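Local coordinates for protein angel homolog 2 (Homo sapiens, PDB 6RW0), which acts as a 2',3'-cyclic phosphatase of the CCR4/nocturin family and probably binds mRNA 3'-UTRs, at residues Glu127-Ile141 / Leu166-Gln178. Numbering follows the deposited sequence.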
ATOM      1  N   GLU A 127     -15.080   3.668   0.959  1.00 14.49           N
ATOM      2  CA  GLU A 127     -14.629   5.056   0.875  1.00 13.68           C
ATOM      3  C   GLU A 127     -13.508   5.171  -0.146  1.00 14.01           C
ATOM      4  O   GLU A 127     -12.559   4.379  -0.125  1.00 14.78           O
ATOM      5  CB  GLU A 127     -14.143   5.565   2.239  1.00 14.82           C
ATOM      6  CG  GLU A 127     -15.242   5.717   3.285  1.00 15.88           C
ATOM      7  CD  GLU A 127     -16.197   6.877   3.018  1.00 17.80           C
ATOM      8  OE1 GLU A 127     -15.894   7.754   2.169  1.00 19.80           O
ATOM      9  OE2 GLU A 127     -17.261   6.908   3.675  1.00 16.99           O
ATOM     10  N   TYR A 128     -13.594   6.174  -1.016  1.00 14.23           N
ATOM     11  CA  TYR A 128     -12.687   6.320  -2.142  1.00 13.73           C
ATOM     12  C   TYR A 128     -11.950   7.643  -2.084  1.00 13.69           C
ATOM     13  O   TYR A 128     -12.483   8.658  -1.631  1.00 14.09           O
ATOM     14  CB  TYR A 128     -13.503   6.307  -3.433  1.00 15.18           C
ATOM     15  CG  TYR A 128     -12.799   6.341  -4.771  1.00 14.59           C
ATOM     16  CD1 TYR A 128     -11.821   5.415  -5.105  1.00 16.29           C
ATOM     17  CD2 TYR A 128     -13.194   7.245  -5.745  1.00 16.78           C
ATOM     18  CE1 TYR A 128     -11.233   5.425  -6.354  1.00 15.76           C
ATOM     19  CE2 TYR A 128     -12.616   7.260  -6.997  1.00 15.69           C
ATOM     20  CZ  TYR A 128     -11.635   6.352  -7.300  1.00 15.40           C
ATOM     21  OH  TYR A 128     -11.088   6.373  -8.560  1.00 17.29           O
ATOM     22  N   LYS A 129     -10.727   7.630  -2.593  1.00 13.89           N
ATOM     23  CA  LYS A 129      -9.984   8.856  -2.850  1.00 13.97           C
ATOM     24  C   LYS A 129      -9.270   8.710  -4.185  1.00 13.92           C
ATOM     25  O   LYS A 129      -8.320   7.930  -4.308  1.00 13.63           O
ATOM     26  CB  LYS A 129      -8.994   9.161  -1.730  1.00 13.89           C
ATOM     27  CG  LYS A 129      -8.159  10.411  -1.968  1.00 14.44           C
ATOM     28  CD  LYS A 129      -9.034  11.659  -2.134  1.00 13.43           C
ATOM     29  CE  LYS A 129      -8.193  12.887  -2.354  1.00 13.48           C
ATOM     30  NZ  LYS A 129      -9.021  14.079  -2.660  1.00 13.31           N
ATOM     31  N   MET A 130      -9.706   9.480  -5.169  1.00 14.87           N
ATOM     32  CA  MET A 130      -9.129   9.449  -6.504  1.00 14.77           C
ATOM     33  C   MET A 130      -7.872  10.307  -6.554  1.00 14.51           C
ATOM     34  O   MET A 130      -7.777  11.337  -5.881  1.00 14.83           O
ATOM     35  CB  MET A 130     -10.141  10.031  -7.494  1.00 15.87           C
ATOM     36  CG  MET A 130      -9.819   9.795  -8.950  1.00 17.40           C
ATOM     37  SD  MET A 130     -11.164  10.452  -9.972  1.00 21.03           S
ATOM     38  CE  MET A 130     -11.210  12.172  -9.494  1.00 32.18           C
ATOM     39  N   ARG A 131      -6.898   9.873  -7.361  1.00 13.78           N
ATOM     40  CA  ARG A 131      -5.757  10.720  -7.679  1.00 13.46           C
ATOM     41  C   ARG A 131      -6.248  12.030  -8.279  1.00 14.06           C
ATOM     42  O   ARG A 131      -7.331  12.100  -8.869  1.00 15.90           O
ATOM     43  CB  ARG A 131      -4.801  10.015  -8.649  1.00 14.76           C
ATOM     44  CG  ARG A 131      -3.981   8.911  -7.972  1.00 15.86           C
ATOM     45  CD  ARG A 131      -2.707   8.642  -8.755  1.00 21.54           C
ATOM     46  NE  ARG A 131      -2.960   7.931  -9.999  1.00 22.03           N
ATOM     47  CZ  ARG A 131      -2.071   7.783 -10.974  1.00 21.82           C
ATOM     48  NH1 ARG A 131      -2.403   7.090 -12.055  1.00 23.84           N
ATOM     49  NH2 ARG A 131      -0.861   8.328 -10.876  1.00 22.58           N
ATOM     50  N   THR A 132      -5.449  13.076  -8.105  1.00 14.72           N
ATOM     51  CA  THR A 132      -5.813  14.426  -8.504  1.00 15.81           C
ATOM     52  C   THR A 132      -5.463  14.654  -9.977  1.00 16.77           C
ATOM     53  O   THR A 132      -5.034  13.745 -10.688  1.00 19.88           O
ATOM     54  CB  THR A 132      -5.178  15.425  -7.535  1.00 16.70           C
ATOM     55  OG1 THR A 132      -3.757  15.234  -7.474  1.00 16.23           O
ATOM     56  CG2 THR A 132      -5.738  15.226  -6.130  1.00 20.02           C
ATOM     57  N   GLY A 133      -5.702  15.855 -10.479  1.00 20.63           N
ATOM     58  CA  GLY A 133      -5.319  15.990 -11.893  1.00 26.31           C
ATOM     59  C   GLY A 133      -6.087  15.092 -12.866  1.00 29.81           C
ATOM     60  O   GLY A 133      -7.251  14.755 -12.658  1.00 32.36           O
ATOM     61  N   ARG A 134      -5.420  14.703 -13.962  1.00 31.65           N
ATOM     62  CA  ARG A 134      -6.067  13.971 -15.058  1.00 34.40           C
ATOM     63  C   ARG A 134      -6.066  12.465 -14.858  1.00 32.44           C
ATOM     64  O   ARG A 134      -6.377  11.715 -15.792  1.00 32.03           O
ATOM     65  CB  ARG A 134      -5.396  14.306 -16.391  1.00 42.00           C
ATOM     66  CG  ARG A 134      -5.593  15.747 -16.798  1.00 51.46           C
ATOM     67  CD  ARG A 134      -4.985  16.043 -18.151  1.00 58.33           C
ATOM     68  NE  ARG A 134      -5.164  17.445 -18.519  1.00 64.84           N
ATOM     69  CZ  ARG A 134      -6.266  17.940 -19.070  1.00 69.80           C
ATOM     70  NH1 ARG A 134      -7.298  17.144 -19.317  1.00 70.71           N
ATOM     71  NH2 ARG A 134      -6.338  19.230 -19.369  1.00 71.17           N
ATOM     72  N   LYS A 135      -5.740  12.020 -13.685  1.00 29.59           N
ATOM     73  CA  LYS A 135      -5.525  10.616 -13.434  1.00 26.01           C
ATOM     74  C   LYS A 135      -6.871   9.939 -13.211  1.00 24.38           C
ATOM     75  O   LYS A 135      -7.808  10.557 -12.690  1.00 26.57           O
ATOM     76  CB  LYS A 135      -4.651  10.468 -12.201  1.00 24.95           C
ATOM     77  CG  LYS A 135      -3.292  11.153 -12.322  1.00 28.37           C
ATOM     78  CD  LYS A 135      -2.484  10.664 -13.527  1.00 29.73           C
ATOM     79  CE  LYS A 135      -1.109  11.342 -13.577  1.00 33.42           C
ATOM     80  NZ  LYS A 135      -1.288  12.829 -13.675  1.00 36.19           N
ATOM     81  N   PRO A 136      -7.014   8.691 -13.647  1.00 20.85           N
ATOM     82  CA  PRO A 136      -8.327   8.037 -13.643  1.00 23.91           C
ATOM     83  C   PRO A 136      -8.663   7.191 -12.424  1.00 19.27           C
ATOM     84  O   PRO A 136      -9.784   6.675 -12.354  1.00 17.70           O
ATOM     85  CB  PRO A 136      -8.227   7.126 -14.882  1.00 27.81           C
ATOM     86  CG  PRO A 136      -6.771   6.684 -14.882  1.00 29.37           C
ATOM     87  CD  PRO A 136      -6.003   7.917 -14.408  1.00 25.73           C
ATOM     88  N   ASP A 137      -7.741   7.034 -11.478  1.00 17.26           N
ATOM     89  CA  ASP A 137      -7.812   5.951 -10.517  1.00 14.53           C
ATOM     90  C   ASP A 137      -7.429   6.455  -9.138  1.00 15.01           C
ATOM     91  O   ASP A 137      -6.904   7.562  -8.976  1.00 16.08           O
ATOM     92  CB  ASP A 137      -6.844   4.808 -10.888  1.00 16.70           C
ATOM     93  CG  ASP A 137      -5.375   5.240 -10.823  1.00 22.04           C
ATOM     94  OD1 ASP A 137      -5.010   6.184 -11.541  1.00 23.07           O
ATOM     95  OD2 ASP A 137      -4.575   4.670 -10.047  1.00 23.53           O
ATOM     96  N   GLY A 138      -7.669   5.614  -8.147  1.00 14.25           N
ATOM     97  CA  GLY A 138      -7.310   5.973  -6.798  1.00 15.37           C
ATOM     98  C   GLY A 138      -7.356   4.816  -5.832  1.00 14.21           C
ATOM     99  O   GLY A 138      -7.372   3.644  -6.218  1.00 15.28           O
ATOM    100  N   CYS A 139      -7.360   5.178  -4.560  1.00 13.29           N
ATOM    101  CA  CYS A 139      -7.362   4.226  -3.464  1.00 15.01           C
ATOM    102  C   CYS A 139      -8.756   4.110  -2.868  1.00 14.32           C
ATOM    103  O   CYS A 139      -9.495   5.099  -2.756  1.00 16.39           O
ATOM    104  CB  CYS A 139      -6.447   4.696  -2.333  1.00 16.94           C
ATOM    105  SG  CYS A 139      -4.706   4.699  -2.691  1.00 21.81           S
ATOM    106  N   ALA A 140      -9.099   2.914  -2.422  1.00 14.20           N
ATOM    107  CA  ALA A 140     -10.327   2.708  -1.675  1.00 13.50           C
ATOM    108  C   ALA A 140     -10.007   1.954  -0.395  1.00 13.54           C
ATOM    109  O   ALA A 140      -9.125   1.093  -0.379  1.00 15.75           O
ATOM    110  CB  ALA A 140     -11.380   1.950  -2.486  1.00 15.77           C
ATOM    111  N   ILE A 141     -10.702   2.302   0.681  1.00 14.31           N
ATOM    112  CA  ILE A 141     -10.717   1.491   1.895  1.00 13.57           C
ATOM    113  C   ILE A 141     -12.162   1.108   2.156  1.00 14.59           C
ATOM    114  O   ILE A 141     -13.036   1.977   2.234  1.00 15.07           O
ATOM    115  CB  ILE A 141     -10.109   2.206   3.114  1.00 14.89           C
ATOM    116  CG1 ILE A 141      -8.649   2.569   2.879  1.00 15.12           C
ATOM    117  CG2 ILE A 141     -10.199   1.287   4.340  1.00 15.01           C
ATOM    118  CD1 ILE A 141      -8.028   3.456   3.979  1.00 14.97           C
ATOM    119  N   LEU A 166       6.248  18.793  -5.009  1.00 15.46           N
ATOM    120  CA  LEU A 166       5.100  17.901  -4.883  1.00 14.08           C
ATOM    121  C   LEU A 166       4.129  18.113  -6.041  1.00 14.67           C
ATOM    122  O   LEU A 166       2.970  18.479  -5.869  1.00 15.61           O
ATOM    123  CB  LEU A 166       4.432  18.113  -3.531  1.00 13.92           C
ATOM    124  CG  LEU A 166       5.248  17.539  -2.372  1.00 14.99           C
ATOM    125  CD1 LEU A 166       4.698  18.036  -1.039  1.00 16.95           C
ATOM    126  CD2 LEU A 166       5.293  16.012  -2.378  1.00 16.41           C
ATOM    127  N   ASP A 167       4.625  17.820  -7.244  1.00 14.37           N
ATOM    128  CA  ASP A 167       3.875  18.063  -8.466  1.00 15.37           C
ATOM    129  C   ASP A 167       3.184  16.818  -9.011  1.00 15.96           C
ATOM    130  O   ASP A 167       2.692  16.848 -10.144  1.00 18.50           O
ATOM    131  CB  ASP A 167       4.781  18.690  -9.535  1.00 17.10           C
ATOM    132  CG  ASP A 167       5.964  17.806  -9.921  1.00 19.27           C
ATOM    133  OD1 ASP A 167       6.024  16.636  -9.510  1.00 19.37           O
ATOM    134  OD2 ASP A 167       6.854  18.302 -10.652  1.00 20.37           O
ATOM    135  N   ARG A 168       3.104  15.743  -8.233  1.00 14.31           N
ATOM    136  CA  ARG A 168       2.523  14.488  -8.690  1.00 13.78           C
ATOM    137  C   ARG A 168       1.167  14.231  -8.032  1.00 15.42           C
ATOM    138  O   ARG A 168       0.892  14.702  -6.922  1.00 15.82           O
ATOM    139  CB  ARG A 168       3.490  13.335  -8.398  1.00 14.97           C
ATOM    140  CG  ARG A 168       4.872  13.491  -9.063  1.00 16.82           C
ATOM    141  CD  ARG A 168       4.738  13.653 -10.552  1.00 19.72           C
ATOM    142  NE  ARG A 168       5.765  12.982 -11.353  1.00 22.85           N
ATOM    143  CZ  ARG A 168       6.983  13.471 -11.569  1.00 20.98           C
ATOM    144  NH1 ARG A 168       7.345  14.622 -11.019  1.00 22.23           N
ATOM    145  NH2 ARG A 168       7.842  12.814 -12.339  1.00 24.77           N
ATOM    146  N   ASP A 169       0.327  13.455  -8.723  1.00 14.89           N
ATOM    147  CA  ASP A 169      -1.096  13.339  -8.393  1.00 14.40           C
ATOM    148  C   ASP A 169      -1.445  12.221  -7.417  1.00 15.16           C
ATOM    149  O   ASP A 169      -2.638  11.995  -7.152  1.00 15.61           O
ATOM    150  CB  ASP A 169      -1.907  13.222  -9.681  1.00 16.29           C
ATOM    151  CG  ASP A 169      -1.945  14.533 -10.443  1.00 25.78           C
ATOM    152  OD1 ASP A 169      -2.261  15.584  -9.821  1.00 27.39           O
ATOM    153  OD2 ASP A 169      -1.621  14.513 -11.653  1.00 27.59           O
ATOM    154  N   ASN A 170      -0.464  11.591  -6.797  1.00 13.63           N
ATOM    155  CA  ASN A 170      -0.745  10.461  -5.926  1.00 12.93           C
ATOM    156  C   ASN A 170      -1.483  10.894  -4.663  1.00 14.51           C
ATOM    157  O   ASN A 170      -1.458  12.065  -4.246  1.00 13.90           O
ATOM    158  CB  ASN A 170       0.556   9.756  -5.580  1.00 12.94           C
ATOM    159  CG  ASN A 170       1.316   9.338  -6.807  1.00 14.09           C
ATOM    160  OD1 ASN A 170       2.168  10.084  -7.305  1.00 14.62           O
ATOM    161  ND2 ASN A 170       0.972   8.168  -7.350  1.00 17.47           N
ATOM    162  N   VAL A 171      -2.133   9.909  -4.044  1.00 12.90           N
ATOM    163  CA  VAL A 171      -2.983  10.141  -2.887  1.00 13.15           C
ATOM    164  C   VAL A 171      -2.843   9.024  -1.856  1.00 13.87           C
ATOM    165  O   VAL A 171      -2.264   7.964  -2.103  1.00 14.07           O
ATOM    166  CB  VAL A 171      -4.473  10.291  -3.271  1.00 13.48           C
ATOM    167  CG1 VAL A 171      -4.711  11.503  -4.161  1.00 14.09           C
ATOM    168  CG2 VAL A 171      -4.990   9.015  -3.958  1.00 14.97           C
ATOM    169  N   GLY A 172      -3.424   9.297  -0.686  1.00 14.42           N
ATOM    170  CA  GLY A 172      -3.614   8.300   0.346  1.00 14.63           C
ATOM    171  C   GLY A 172      -4.966   8.495   1.002  1.00 14.14           C
ATOM    172  O   GLY A 172      -5.672   9.474   0.737  1.00 13.61           O
ATOM    173  N   LEU A 173      -5.309   7.561   1.883  1.00 14.02           N
ATOM    174  CA  LEU A 173      -6.590   7.609   2.578  1.00 12.72           C
ATOM    175  C   LEU A 173      -6.411   6.935   3.926  1.00 13.37           C
ATOM    176  O   LEU A 173      -5.773   5.882   4.009  1.00 14.72           O
ATOM    177  CB  LEU A 173      -7.691   6.916   1.774  1.00 13.10           C
ATOM    178  CG  LEU A 173      -9.100   6.995   2.355  1.00 13.32           C
ATOM    179  CD1 LEU A 173      -9.616   8.400   2.474  1.00 15.12           C
ATOM    180  CD2 LEU A 173     -10.027   6.156   1.460  1.00 15.83           C
ATOM    181  N   VAL A 174      -6.937   7.560   4.977  1.00 13.09           N
ATOM    182  CA  VAL A 174      -6.826   7.049   6.341  1.00 13.81           C
ATOM    183  C   VAL A 174      -8.220   7.035   6.942  1.00 14.27           C
ATOM    184  O   VAL A 174      -8.896   8.072   6.975  1.00 15.38           O
ATOM    185  CB  VAL A 174      -5.874   7.900   7.201  1.00 14.00           C
ATOM    186  CG1 VAL A 174      -5.759   7.314   8.594  1.00 16.73           C
ATOM    187  CG2 VAL A 174      -4.500   8.009   6.526  1.00 14.95           C
ATOM    188  N   LEU A 175      -8.669   5.872   7.400  1.00 14.75           N
ATOM    189  CA  LEU A 175      -9.934   5.772   8.108  1.00 14.34           C
ATOM    190  C   LEU A 175      -9.658   5.477   9.573  1.00 15.14           C
ATOM    191  O   LEU A 175      -8.691   4.790   9.913  1.00 17.11           O
ATOM    192  CB  LEU A 175     -10.831   4.656   7.558  1.00 16.28           C
ATOM    193  CG  LEU A 175     -11.214   4.668   6.080  1.00 17.96           C
ATOM    194  CD1 LEU A 175     -12.348   3.668   5.811  1.00 18.30           C
ATOM    195  CD2 LEU A 175     -11.586   6.034   5.557  1.00 18.58           C
ATOM    196  N   LEU A 176     -10.519   5.984  10.439  1.00 14.97           N
ATOM    197  CA  LEU A 176     -10.525   5.587  11.836  1.00 15.48           C
ATOM    198  C   LEU A 176     -11.805   4.795  12.059  1.00 15.19           C
ATOM    199  O   LEU A 176     -12.899   5.301  11.784  1.00 16.41           O
ATOM    200  CB  LEU A 176     -10.446   6.799  12.753  1.00 17.02           C
ATOM    201  CG  LEU A 176     -10.169   6.411  14.205  1.00 18.64           C
ATOM    202  CD1 LEU A 176      -8.784   5.802  14.430  1.00 19.53           C
ATOM    203  CD2 LEU A 176     -10.347   7.634  15.093  1.00 19.75           C
ATOM    204  N   LEU A 177     -11.645   3.549  12.484  1.00 16.91           N
ATOM    205  CA  LEU A 177     -12.755   2.583  12.611  1.00 17.51           C
ATOM    206  C   LEU A 177     -12.942   2.153  14.064  1.00 18.20           C
ATOM    207  O   LEU A 177     -11.973   2.002  14.733  1.00 20.72           O
ATOM    208  CB  LEU A 177     -12.455   1.341  11.771  1.00 17.04           C
ATOM    209  CG  LEU A 177     -12.206   1.558  10.286  1.00 17.94           C
ATOM    210  CD1 LEU A 177     -11.926   0.232   9.616  1.00 20.11           C
ATOM    211  CD2 LEU A 177     -13.380   2.236   9.616  1.00 19.69           C
ATOM    212  N   GLN A 178     -14.179   1.959  14.496  1.00 19.13           N
ATOM    213  CA  GLN A 178     -14.473   1.479  15.854  1.00 17.93           C
ATOM    214  C   GLN A 178     -14.911   0.017  15.736  1.00 18.52           C
ATOM    215  O   GLN A 178     -15.931  -0.225  15.126  1.00 17.48           O
ATOM    216  CB  GLN A 178     -15.564   2.315  16.507  1.00 20.32           C
ATOM    217  CG  GLN A 178     -15.840   1.884  17.936  1.00 25.08           C
ATOM    218  CD  GLN A 178     -14.623   2.019  18.807  1.00 28.78           C
ATOM    219  OE1 GLN A 178     -13.914   2.999  18.747  1.00 30.56           O
ATOM    220  NE2 GLN A 178     -14.343   1.007  19.596  1.00 33.42           N
TER
HETATM  221  O   HOH W   1       1.597  10.155  -9.911  1.00 30.54           O
HETATM  222  O   HOH W   2      -2.681  14.496  -4.916  1.00 14.58           O
HETATM  223  O   HOH W   3      -2.630  15.184 -14.006  1.00 42.88           O
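The hairpin strands 127-130 and 137-141 pack against strand 171-178, which runs nearly antiparallel to the first (159°) and nearly parallel to the second; closest axis approaches are 7.1 Å to strand 127-130 and 6.9 Å to strand 137-141. The strands belong to two different sheets, so this is face-to-face packing, as in the DNase I-like sandwich. Ile141 CG2 lies 3.5 Å from Leu175 CD1, the two chains passing alongside with opposite headings. Ile141 CD1 reaches Leu173 CG at 4.0 Å. Val171 sets CG2 against Lys129 O and CG1 against Met130 O. The Lys129 amine forms a salt bridge with Glu157.

Polar contacts gather at the hairpin's type II' turn, Thr132-Lys135. Thr132 N donates to Asp169 O (3.2 Å). Thr132 OG1 donates to Asp169 OD1 on its anti side (2.8 Å). Lys135, its chain bent at chi2 (-57°) and chi4 (-59°) to bring NZ round, takes the anti lone pair of Asp169 OD2 with NZ in a 2.7 Å salt bridge. With an alanine in place of this aspartate, the Lys135 amine would probably lose its carboxylate and Thr132 OG1 its acceptor. Arg131 NE and NH1 both donate to Asp137 OD1. The chemistry thus divides: apolar packing joins the sheets, while one residue, Asp169, holds the turn through its backbone O and both carboxylate oxygens.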